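Local structure of DNA double-strand break repair nuclease NurA (Sulfolobus solfataricus, 2YGK) at residues Thr261-Asp264 / Val269-Val272. The protein processes the ends of linear double-stranded DNA as a manganese-dependent nuclease, probably working with the HerA helicase in double-strand break repair. Residues are numbered along the deposited sequence; the frame is centred on the assembly and turned at random.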
# COMPACT_ATOMS: atom_id res chain seq x y z
N THR A 261 -9.66 -12.86 22.68
CA THR A 261 -9.85 -14.24 23.13
C THR A 261 -8.87 -15.08 22.37
O THR A 261 -8.46 -14.73 21.26
CB THR A 261 -11.34 -14.73 22.88
OG1 THR A 261 -11.54 -16.08 23.39
CG2 THR A 261 -11.66 -14.65 21.41
N ARG A 262 -8.46 -16.17 23.02
CA ARG A 262 -7.77 -17.27 22.42
C ARG A 262 -8.70 -18.41 22.59
O ARG A 262 -9.03 -18.74 23.72
CB ARG A 262 -6.46 -17.55 23.18
CG ARG A 262 -5.74 -18.81 22.68
CD ARG A 262 -4.44 -19.05 23.41
NE ARG A 262 -3.39 -18.04 23.18
CZ ARG A 262 -2.93 -17.15 24.06
NH1 ARG A 262 -3.42 -17.08 25.29
NH2 ARG A 262 -1.96 -16.31 23.71
N LEU A 263 -9.10 -19.05 21.48
CA LEU A 263 -10.10 -20.12 21.49
C LEU A 263 -9.52 -21.47 21.85
O LEU A 263 -10.26 -22.38 22.22
CB LEU A 263 -10.78 -20.26 20.14
CG LEU A 263 -11.50 -18.96 19.75
CD1 LEU A 263 -11.82 -19.01 18.31
CD2 LEU A 263 -12.76 -18.66 20.60
N ASP A 264 -8.19 -21.60 21.74
CA ASP A 264 -7.51 -22.88 21.82
C ASP A 264 -6.11 -22.67 22.39
O ASP A 264 -5.37 -21.76 21.96
CB ASP A 264 -7.44 -23.46 20.42
CG ASP A 264 -6.76 -24.79 20.36
OD1 ASP A 264 -6.33 -25.31 21.42
OD2 ASP A 264 -6.65 -25.32 19.22
N VAL A 269 -4.33 -15.12 19.33
CA VAL A 269 -5.36 -14.37 19.98
C VAL A 269 -6.05 -13.57 18.88
O VAL A 269 -5.37 -12.99 17.99
CB VAL A 269 -4.77 -13.40 21.02
CG1 VAL A 269 -5.85 -12.51 21.60
CG2 VAL A 269 -3.99 -14.17 22.14
N ILE A 270 -7.38 -13.50 18.96
CA ILE A 270 -8.17 -12.67 18.05
C ILE A 270 -8.92 -11.58 18.84
O ILE A 270 -9.19 -11.75 20.04
CB ILE A 270 -9.18 -13.50 17.28
CG1 ILE A 270 -10.20 -14.14 18.21
CG2 ILE A 270 -8.48 -14.58 16.50
CD1 ILE A 270 -11.26 -15.04 17.51
N ARG A 271 -9.23 -10.47 18.16
CA ARG A 271 -10.07 -9.40 18.71
C ARG A 271 -11.51 -9.63 18.29
O ARG A 271 -11.79 -9.91 17.13
CB ARG A 271 -9.63 -8.07 18.15
CG ARG A 271 -10.33 -6.86 18.79
CD ARG A 271 -10.03 -5.56 18.03
NE ARG A 271 -10.85 -4.46 18.55
CZ ARG A 271 -10.38 -3.28 18.97
NH1 ARG A 271 -9.07 -2.96 18.93
NH2 ARG A 271 -11.24 -2.39 19.45
N VAL A 272 -12.44 -9.48 19.23
CA VAL A 272 -13.86 -9.55 18.89
C VAL A 272 -14.52 -8.26 19.30
O VAL A 272 -14.39 -7.85 20.45
CB VAL A 272 -14.57 -10.68 19.61
CG1 VAL A 272 -15.99 -10.69 19.22
CG2 VAL A 272 -13.93 -12.05 19.32
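One face of the Arg262 guanidinium carries the CG2 methyl of Val269, which lies above the plane toward its rim, 3.3 Å from Arg262 NH2. The group's N-H bonds go elsewhere: NE to Lys267 O, NH1 to Thr224 OG1 and Lys226 O, NH2 to Leu220 O. Arginine suits this buried place because it can satisfy several carbonyls while offering a flat surface to a methyl. An alanine at Val269, lacking both branches, would probably leave this guanidinium face without its methyl contact and open a gap beside Thr261 O, which CG1 now approaches to 3.4 Å. Here strands 255-262 and 270-275 form an antiparallel beta hairpin within the mixed sheet of the RNase H-like NurA domain. Thr261 and Ile270 form a hydrogen-bonded pair of it, with Thr261 N to Ile270 O 2.9 Å and Ile270 N to Thr261 O 2.8 Å. Beta-branched residues fit such extended backbone. Thr261 turns OG1 anti to its N (chi1 -177°), toward Gly228 O on the next strand, and this puts CG2 alongside Ile270 CG1 at 3.6 Å. Ile270 CD1 reaches on to Leu263 CD1, the two side chains meeting nearly at right angles, while Leu263 also packs on Leu290 of helix 280-291.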